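Local coordinates for protein catechol 1,2-dioxygenase (Acinetobacter sp., PDB 1DMH) that catalyses the iron(III)-dependent intradiol cleavage of catechol by dioxygen to cis,cis-muconate, an early step of the beta-ketoadipate pathway, as a homodimer, at residues P76-D81 with N213-H218; A71-P76 with G201-G206; H137-I140 with K146-P149. All blocks are in the same frame, centred on the assembly; numbering follows the deposited sequence.

Contact 1 (P76-D81 with N213-H218); sequences PGLGFD and NQLGRH. With LIO ([1-pentadecanoyl-2-decanoyl-glycerol-3-yl]phosphonyl choline), chain E.
Arg-217 reaches the carbonyl of Gly-77 by a chain that leaves CB with CG anti to the carbonyl carbon, runs extended through chi2 and then bends at chi3 (50°), which brings the guanidinium in end-on. Both terminal nitrogens share one acceptor: NH1 of Arg-217 lies 2.8 Å from O of Gly-77 and NH2 of Arg-217 3.1 Å from the same O. The oxygen sits in the guanidinium plane, so both N-H groups can point at it. NH2 approaches on a lone pair in the carbonyl plane, whereas NH1, the straighter of the two at 155°, is tilted 27° from that plane. What Gly-77 offers is its carbonyl O, and arginine suits its place because a long chain with two coplanar donors can reach across to a carbonyl at a helix end. Helix 71-77 stops here in a Schellman motif: Gly-79, with positive phi, is the C-prime residue, its N bonding to O of Pro-76 at 3.0 Å and N of Phe-80 to O of Ser-75. Helix 207-214 ends in the same way at Gly-216, whose N bonds to O of Asn-213, so the contact joins the C-terminal ends of two helices. It ties the helical N-terminal part, whose five helices from each subunit form the zipper on the dimer axis, to the catalytic part. Beside the polar grip, CD2 of Leu-78 meets CD1 of Leu-215 at 4.2 Å, the two side chains crossing at about a right angle. Gln-214, bent at chi2, brings OE1 to 3.6 Å from O3P of the bound phospholipid. At this boundary with the second subunit, Ala-18 O of that chain accepts from NH1 of Arg-217, and Tyr-42 OH of that chain bonds O of Leu-78.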
loop_
_atom_site.group_PDB
_atom_site.type_symbol
_atom_site.label_atom_id
_atom_site.label_comp_id
_atom_site.label_asym_id
_atom_site.label_seq_id
_atom_site.Cartn_x
_atom_site.Cartn_y
_atom_site.Cartn_z
ATOM N N PRO A 76 12.642 3.310 -0.787
ATOM C CA PRO A 76 14.007 3.496 -1.295
ATOM C C PRO A 76 14.438 2.444 -2.334
ATOM O O PRO A 76 15.228 2.744 -3.232
ATOM C CB PRO A 76 14.859 3.485 -0.009
ATOM C CG PRO A 76 14.031 2.605 0.930
ATOM C CD PRO A 76 12.641 3.148 0.680
ATOM N N GLY A 77 13.896 1.230 -2.225
ATOM C CA GLY A 77 14.246 0.162 -3.162
ATOM C C GLY A 77 13.784 0.465 -4.579
ATOM O O GLY A 77 14.407 0.048 -5.545
ATOM N N LEU A 78 12.685 1.196 -4.703
ATOM C CA LEU A 78 12.169 1.553 -6.014
ATOM C C LEU A 78 12.691 2.935 -6.451
ATOM O O LEU A 78 12.189 3.548 -7.392
ATOM C CB LEU A 78 10.639 1.490 -6.010
ATOM C CG LEU A 78 10.035 0.078 -5.805
ATOM C CD1 LEU A 78 8.510 0.155 -5.754
ATOM C CD2 LEU A 78 10.473 -0.850 -6.923
ATOM N N GLY A 79 13.704 3.409 -5.729
ATOM C CA GLY A 79 14.373 4.665 -6.060
ATOM C C GLY A 79 13.791 6.005 -5.655
ATOM O O GLY A 79 14.437 7.030 -5.892
ATOM N N PHE A 80 12.597 6.015 -5.061
ATOM C CA PHE A 80 11.974 7.269 -4.665
ATOM C C PHE A 80 12.817 8.135 -3.751
ATOM O O PHE A 80 12.976 9.333 -3.992
ATOM C CB PHE A 80 10.631 7.041 -3.988
ATOM C CG PHE A 80 9.571 6.568 -4.906
ATOM C CD1 PHE A 80 8.853 7.485 -5.670
ATOM C CD2 PHE A 80 9.265 5.203 -5.000
ATOM C CE1 PHE A 80 7.821 7.050 -6.524
ATOM C CE2 PHE A 80 8.232 4.736 -5.853
ATOM C CZ PHE A 80 7.504 5.660 -6.618
ATOM N N ASP A 81 13.357 7.539 -2.695
ATOM C CA ASP A 81 14.151 8.314 -1.751
ATOM C C ASP A 81 15.312 9.021 -2.457
ATOM O O ASP A 81 15.568 10.208 -2.226
ATOM C CB ASP A 81 14.689 7.392 -0.646
ATOM C CG ASP A 81 13.571 6.657 0.118
ATOM O OD1 ASP A 81 12.563 6.255 -0.514
ATOM O OD2 ASP A 81 13.737 6.458 1.351
ATOM N N ASN A 213 12.713 -9.559 -6.041
ATOM C CA ASN A 213 13.017 -10.818 -6.703
ATOM C C ASN A 213 12.414 -10.838 -8.091
ATOM O O ASN A 213 13.068 -11.287 -9.039
ATOM C CB ASN A 213 12.467 -12.020 -5.936
ATOM C CG ASN A 213 13.281 -12.360 -4.698
ATOM O OD1 ASN A 213 14.437 -11.929 -4.556
ATOM N ND2 ASN A 213 12.693 -13.177 -3.806
ATOM N N GLN A 214 11.179 -10.347 -8.212
ATOM C CA GLN A 214 10.481 -10.312 -9.495
ATOM C C GLN A 214 11.159 -9.393 -10.516
ATOM O O GLN A 214 10.906 -9.516 -11.704
ATOM C CB GLN A 214 9.043 -9.852 -9.312
ATOM C CG GLN A 214 8.188 -10.723 -8.413
ATOM C CD GLN A 214 7.979 -12.110 -8.964
ATOM O OE1 GLN A 214 7.591 -12.279 -10.121
ATOM N NE2 GLN A 214 8.217 -13.117 -8.134
ATOM N N LEU A 215 11.996 -8.464 -10.041
ATOM C CA LEU A 215 12.748 -7.522 -10.893
ATOM C C LEU A 215 14.193 -8.012 -11.117
ATOM O O LEU A 215 14.997 -7.329 -11.742
ATOM C CB LEU A 215 12.807 -6.146 -10.217
ATOM C CG LEU A 215 11.441 -5.577 -9.790
ATOM C CD1 LEU A 215 11.636 -4.204 -9.125
ATOM C CD2 LEU A 215 10.523 -5.466 -11.022
ATOM N N GLY A 216 14.509 -9.187 -10.580
ATOM C CA GLY A 216 15.849 -9.750 -10.711
ATOM C C GLY A 216 16.884 -8.966 -9.917
ATOM O O GLY A 216 18.064 -8.952 -10.264
ATOM N N ARG A 217 16.442 -8.325 -8.836
ATOM C CA ARG A 217 17.318 -7.506 -8.007
ATOM C C ARG A 217 17.521 -8.047 -6.597
ATOM O O ARG A 217 16.681 -8.797 -6.072
ATOM C CB ARG A 217 16.750 -6.089 -7.929
ATOM C CG ARG A 217 16.743 -5.336 -9.242
ATOM C CD ARG A 217 16.102 -3.964 -9.026
ATOM N NE ARG A 217 16.718 -3.314 -7.874
ATOM C CZ ARG A 217 16.165 -2.334 -7.176
ATOM N NH1 ARG A 217 14.972 -1.872 -7.513
ATOM N NH2 ARG A 217 16.773 -1.872 -6.094
ATOM N N HIS A 218 18.641 -7.675 -5.980
ATOM C CA HIS A 218 18.924 -8.108 -4.614
ATOM C C HIS A 218 18.432 -7.026 -3.660
ATOM O O HIS A 218 18.144 -5.903 -4.092
ATOM C CB HIS A 218 20.433 -8.336 -4.418
ATOM C CG HIS A 218 21.251 -7.092 -4.519
ATOM N ND1 HIS A 218 21.292 -6.142 -3.517
ATOM C CD2 HIS A 218 22.050 -6.628 -5.509
ATOM C CE1 HIS A 218 22.086 -5.150 -3.883
ATOM N NE2 HIS A 218 22.557 -5.420 -5.089
HETATM C C1 LIO E . 3.438 -13.036 -9.053
HETATM C C2 LIO E . 3.717 -11.710 -8.769
HETATM C C3 LIO E . 3.003 -10.926 -9.659
HETATM C C4 LIO E . 2.302 -17.158 -9.360
HETATM C C5 LIO E . 2.992 -18.531 -9.143
HETATM C C6 LIO E . 0.871 -19.749 -8.822
HETATM C C7 LIO E . 2.885 -20.950 -9.345
HETATM C C8 LIO E . 1.835 -19.616 -11.037
HETATM C C11 LIO E . 1.458 -10.369 -11.457
HETATM C C12 LIO E . 1.775 -8.927 -10.993
HETATM C C13 LIO E . 0.919 -7.900 -11.713
HETATM C C14 LIO E . 0.913 -6.608 -10.906
HETATM C C15 LIO E . -0.114 -5.645 -11.508
HETATM C C16 LIO E . -0.364 -4.498 -10.540
HETATM C C17 LIO E . -1.387 -3.523 -11.122
HETATM C C18 LIO E . -1.099 -2.111 -10.611
HETATM C C19 LIO E . -1.357 -2.051 -9.109
HETATM C C20 LIO E . -2.643 -1.303 -8.852
HETATM C C21 LIO E . -2.639 -0.797 -7.418
HETATM C C22 LIO E . -3.987 -0.135 -7.143
HETATM C C23 LIO E . -4.104 0.205 -5.667
HETATM C C24 LIO E . -5.456 0.860 -5.417
HETATM C C25 LIO E . -6.060 0.293 -4.139
HETATM C C31 LIO E . 3.824 -10.020 -6.707
HETATM C C32 LIO E . 4.234 -8.763 -7.503
HETATM C C33 LIO E . 3.226 -7.631 -7.232
HETATM C C34 LIO E . 3.790 -6.308 -7.758
HETATM C C35 LIO E . 2.730 -5.212 -7.685
HETATM C C36 LIO E . 3.187 -4.139 -6.704
HETATM C C37 LIO E . 2.678 -2.765 -7.141
HETATM C C38 LIO E . 3.153 -1.714 -6.129
HETATM C C39 LIO E . 3.983 -0.643 -6.840
HETATM C C40 LIO E . 4.150 0.574 -5.926
HETATM N N LIO E . 2.142 -19.697 -9.586
HETATM O O2 LIO E . 3.589 -11.355 -7.319
HETATM O O3 LIO E . 2.136 -11.451 -10.710
HETATM O O11 LIO E . 0.687 -10.615 -12.394
HETATM O O31 LIO E . 3.679 -9.916 -5.476
HETATM O O1P LIO E . 3.464 -14.992 -11.251
HETATM O O2P LIO E . 5.197 -16.222 -10.007
HETATM O O3P LIO E . 4.527 -13.978 -9.242
HETATM O O4P LIO E . 2.963 -15.907 -8.989
HETATM P P LIO E . 4.031 -15.269 -9.876
#

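Contact 2 (A71-P76 with G201-G206); sequences AGLLSP and GCPPEG. With MCT (4-methylcatechol), chain D.
Leu-73 leaves helix 71-77 pointing at the loop 201-206, and its branches divide their contacts between protein and bound ligand. From CB, the first torsion sets CG anti to the backbone N (chi1 -171°), which carries the branch point outward to 4.1 Å from SG of Cys-202. There the two methyls part. CD2 of Leu-73 continues to the loop, where it meets CD of Pro-203 at 3.7 Å, the leucine methyl touching the ring at its CD corner, and lies 4.0 Å from SG of Cys-202. CD1 of Leu-73 turns to the bound 4-methylcatechol and comes within 3.7 Å of its ring carbon C6. A forked aliphatic side chain suits the position, since one methyl can fill the loop contact while the other lines the pocket. Cysteine offers a small polarisable sulfur that fits beside the leucine, and the proline ring presents a rigid apolar CD to the incoming methyl. Pro-203 also opens a type I turn whose last residue, Gly-206, is the N-cap of helix 207-214; the turn bond joins N of Gly-206 to O of Pro-203 at 2.9 Å. About one helical turn further on, Pro-76 borders the ligand methyl. Leu-73 and Pro-76 thus line an apolar part of the substrate pocket of an intradiol dioxygenase, with Cys-202 and Pro-203 backing Leu-73, next to Tyr-200, an iron-binding residue of the enzyme that also borders the bound 4-methylcatechol.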
loop_
_atom_site.group_PDB
_atom_site.type_symbol
_atom_site.label_atom_id
_atom_site.label_comp_id
_atom_site.label_asym_id
_atom_site.label_seq_id
_atom_site.Cartn_x
_atom_site.Cartn_y
_atom_site.Cartn_z
ATOM N N ALA A 71 6.461 -0.257 3.743
ATOM C CA ALA A 71 6.347 0.745 2.684
ATOM C C ALA A 71 7.592 1.671 2.643
ATOM O O ALA A 71 8.000 2.117 1.564
ATOM C CB ALA A 71 5.067 1.576 2.871
ATOM N N GLY A 72 8.196 1.930 3.810
ATOM C CA GLY A 72 9.378 2.787 3.893
ATOM C C GLY A 72 10.666 2.069 3.534
ATOM O O GLY A 72 11.739 2.681 3.482
ATOM N N LEU A 73 10.559 0.764 3.283
ATOM C CA LEU A 73 11.709 -0.050 2.889
ATOM C C LEU A 73 11.599 -0.233 1.359
ATOM O O LEU A 73 12.598 -0.175 0.623
ATOM C CB LEU A 73 11.656 -1.395 3.615
ATOM C CG LEU A 73 12.881 -2.289 3.477
ATOM C CD1 LEU A 73 14.113 -1.586 4.097
ATOM C CD2 LEU A 73 12.594 -3.624 4.192
ATOM N N LEU A 74 10.374 -0.404 0.875
ATOM C CA LEU A 74 10.149 -0.544 -0.573
ATOM C C LEU A 74 10.420 0.804 -1.283
ATOM O O LEU A 74 10.958 0.832 -2.389
ATOM C CB LEU A 74 8.690 -0.927 -0.899
ATOM C CG LEU A 74 8.363 -1.825 -2.109
ATOM C CD1 LEU A 74 7.043 -1.381 -2.681
ATOM C CD2 LEU A 74 9.467 -1.874 -3.099
ATOM N N SER A 75 10.022 1.909 -0.649
ATOM C CA SER A 75 10.209 3.237 -1.216
ATOM C C SER A 75 11.654 3.429 -1.691
ATOM O O SER A 75 11.887 3.712 -2.862
ATOM C CB SER A 75 9.837 4.308 -0.184
ATOM O OG SER A 75 9.997 5.615 -0.702
ATOM N N PRO A 76 12.642 3.310 -0.787
ATOM C CA PRO A 76 14.007 3.496 -1.295
ATOM C C PRO A 76 14.438 2.444 -2.334
ATOM O O PRO A 76 15.228 2.744 -3.232
ATOM C CB PRO A 76 14.859 3.485 -0.009
ATOM C CG PRO A 76 14.031 2.605 0.930
ATOM C CD PRO A 76 12.641 3.148 0.680
ATOM N N GLY A 201 20.338 -6.287 5.004
ATOM C CA GLY A 201 19.674 -7.023 3.939
ATOM C C GLY A 201 18.189 -6.972 4.231
ATOM O O GLY A 201 17.838 -7.028 5.400
ATOM N N CYS A 202 17.324 -6.845 3.219
ATOM C CA CYS A 202 15.876 -6.807 3.459
ATOM C C CYS A 202 15.392 -8.150 3.985
ATOM O O CYS A 202 15.969 -9.175 3.649
ATOM C CB CYS A 202 15.079 -6.546 2.164
ATOM S SG CYS A 202 15.222 -4.928 1.411
ATOM N N PRO A 203 14.332 -8.158 4.814
ATOM C CA PRO A 203 13.794 -9.418 5.342
ATOM C C PRO A 203 13.560 -10.299 4.118
ATOM O O PRO A 203 12.765 -9.967 3.243
ATOM C CB PRO A 203 12.494 -8.975 5.992
ATOM C CG PRO A 203 12.884 -7.645 6.544
ATOM C CD PRO A 203 13.548 -7.024 5.330
ATOM N N PRO A 204 14.263 -11.435 4.035
ATOM C CA PRO A 204 14.120 -12.333 2.889
ATOM C C PRO A 204 12.729 -12.763 2.483
ATOM O O PRO A 204 12.432 -12.868 1.289
ATOM C CB PRO A 204 15.050 -13.494 3.256
ATOM C CG PRO A 204 15.126 -13.416 4.793
ATOM C CD PRO A 204 15.280 -11.950 4.973
ATOM N N GLU A 205 11.858 -13.002 3.449
ATOM C CA GLU A 205 10.515 -13.417 3.097
ATOM C C GLU A 205 9.527 -12.262 3.114
ATOM O O GLU A 205 8.331 -12.479 2.932
ATOM C CB GLU A 205 10.051 -14.485 4.056
ATOM C CG GLU A 205 10.972 -15.673 4.073
ATOM C CD GLU A 205 10.571 -16.663 5.151
ATOM O OE1 GLU A 205 10.472 -16.229 6.330
ATOM O OE2 GLU A 205 10.357 -17.865 4.822
ATOM N N GLY A 206 10.026 -11.044 3.344
ATOM C CA GLY A 206 9.162 -9.877 3.378
ATOM C C GLY A 206 8.713 -9.425 2.001
ATOM O O GLY A 206 9.288 -9.842 0.992
HETATM C C1 MCT D . 17.240 1.235 4.119
HETATM C C2 MCT D . 18.022 2.316 4.562
HETATM C C3 MCT D . 18.936 2.092 5.613
HETATM O O3 MCT D . 19.708 3.136 6.055
HETATM C C4 MCT D . 19.077 0.850 6.209
HETATM O O4 MCT D . 19.986 0.688 7.225
HETATM C C5 MCT D . 18.326 -0.218 5.794
HETATM C C6 MCT D . 17.356 -0.010 4.688
HETATM C C MCT D . 16.233 1.455 2.976
#

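Contact 3 (H137-I140 with K146-P149); sequences HGTI and KPLP
The backbone of strand 133-141 delivers its carbonyl at Ile-140 to the following loop, where N of Leu-148 bonds O of Ile-140 at 2.7 Å, with an angle of 154° at the hydrogen. The same oxygen receives a CA-H contact from Pro-147, its CA lying 3.4 Å away from O of Ile-140. One acceptor thus holds two successive residues of the loop. Alongside this bond CG2 of Ile-140, itself buried, lies 4.2 Å from CB of Leu-148. Residues 146-149 belong to the connection that leads from strand 133-141 to strand 152-157 in the mixed beta-sheet of the catalytic domain, at its surface, about 12 Å between the side chains of Ile-140 and catechol-binding Ile-225. Thr-139 takes the other side of the strand: with CG2 anti to the backbone N and OG1 at chi1 -61°, the methyl runs side by side with the ring of Pro-147 and meets its CB at 4.1 Å. Beta-branched Thr-139 and Ile-140 suit an extended strand, and proline suits position 147 because its restricted phi holds the loop extended while its CA-H and ring reach Ile-140 O and Thr-139. Outside the pair, Leu-148 O bonds Thr-184 OG1, which ties it to the loop that holds Thr-184.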
loop_
_atom_site.group_PDB
_atom_site.type_symbol
_atom_site.label_atom_id
_atom_site.label_comp_id
_atom_site.label_asym_id
_atom_site.label_seq_id
_atom_site.Cartn_x
_atom_site.Cartn_y
_atom_site.Cartn_z
ATOM N N HIS A 137 35.737 9.690 14.033
ATOM C CA HIS A 137 35.838 11.067 14.458
ATOM C C HIS A 137 35.985 12.007 13.270
ATOM O O HIS A 137 36.258 11.589 12.144
ATOM C CB HIS A 137 37.016 11.202 15.437
ATOM C CG HIS A 137 38.340 10.802 14.857
ATOM N ND1 HIS A 137 39.189 11.700 14.250
ATOM C CD2 HIS A 137 38.942 9.590 14.754
ATOM C CE1 HIS A 137 40.258 11.064 13.800
ATOM N NE2 HIS A 137 40.133 9.783 14.092
ATOM N N GLY A 138 35.773 13.286 13.528
ATOM C CA GLY A 138 35.892 14.253 12.468
ATOM C C GLY A 138 35.620 15.636 12.988
ATOM O O GLY A 138 35.451 15.837 14.188
ATOM N N THR A 139 35.579 16.588 12.071
ATOM C CA THR A 139 35.327 17.973 12.419
ATOM C C THR A 139 34.116 18.445 11.631
ATOM O O THR A 139 33.905 18.012 10.500
ATOM C CB THR A 139 36.538 18.877 12.033
ATOM O OG1 THR A 139 37.710 18.454 12.745
ATOM C CG2 THR A 139 36.231 20.354 12.353
ATOM N N ILE A 140 33.311 19.314 12.232
ATOM C CA ILE A 140 32.170 19.869 11.521
ATOM C C ILE A 140 32.558 21.298 11.117
ATOM O O ILE A 140 32.991 22.076 11.956
ATOM C CB ILE A 140 30.909 19.930 12.411
ATOM C CG1 ILE A 140 30.528 18.519 12.868
ATOM C CG2 ILE A 140 29.760 20.614 11.640
ATOM C CD1 ILE A 140 30.261 17.544 11.711
ATOM N N LYS A 146 35.018 27.044 8.512
ATOM C CA LYS A 146 35.545 27.186 9.862
ATOM C C LYS A 146 34.939 26.135 10.792
ATOM O O LYS A 146 33.743 25.852 10.707
ATOM C CB LYS A 146 35.228 28.600 10.363
ATOM C CG LYS A 146 35.764 29.662 9.409
ATOM C CD LYS A 146 35.334 31.101 9.727
ATOM C CE LYS A 146 35.914 32.051 8.641
ATOM N NZ LYS A 146 35.596 33.508 8.829
ATOM N N PRO A 147 35.755 25.538 11.686
ATOM C CA PRO A 147 35.294 24.520 12.629
ATOM C C PRO A 147 34.105 25.051 13.397
ATOM O O PRO A 147 34.136 26.179 13.871
ATOM C CB PRO A 147 36.522 24.301 13.506
ATOM C CG PRO A 147 37.625 24.469 12.514
ATOM C CD PRO A 147 37.189 25.780 11.904
ATOM N N LEU A 148 33.070 24.230 13.545
ATOM C CA LEU A 148 31.854 24.664 14.203
ATOM C C LEU A 148 31.540 23.998 15.538
ATOM O O LEU A 148 31.055 22.864 15.576
ATOM C CB LEU A 148 30.663 24.414 13.266
ATOM C CG LEU A 148 29.543 25.412 12.942
ATOM C CD1 LEU A 148 28.328 24.605 12.454
ATOM C CD2 LEU A 148 29.152 26.230 14.143
ATOM N N PRO A 149 31.871 24.655 16.657
ATOM C CA PRO A 149 31.539 24.034 17.946
ATOM C C PRO A 149 30.031 24.114 18.156
ATOM O O PRO A 149 29.357 24.933 17.545
ATOM C CB PRO A 149 32.311 24.898 18.954
ATOM C CG PRO A 149 32.288 26.236 18.297
ATOM C CD PRO A 149 32.677 25.868 16.864
#

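Overall arrangement
Contacts 1 and 2 are buried neighbours, their centres 9 Å apart, and both use helix 71-77, sharing Pro-76; contact 3 is a surface contact on the opposite side of the chain's centre, about 36 Å from contact 1 between centres. The first two join the helical N-terminal part of the chain to the catalytic part and also touch the second subunit, whereas contact 3 is a local matter of a strand and the loop after it. Their chemistry follows: contact 1 pairs a charged guanidinium with a helix-end carbonyl, contact 2 is wholly apolar and faces the substrate, and contact 3 rests on a backbone bond with light side-chain packing.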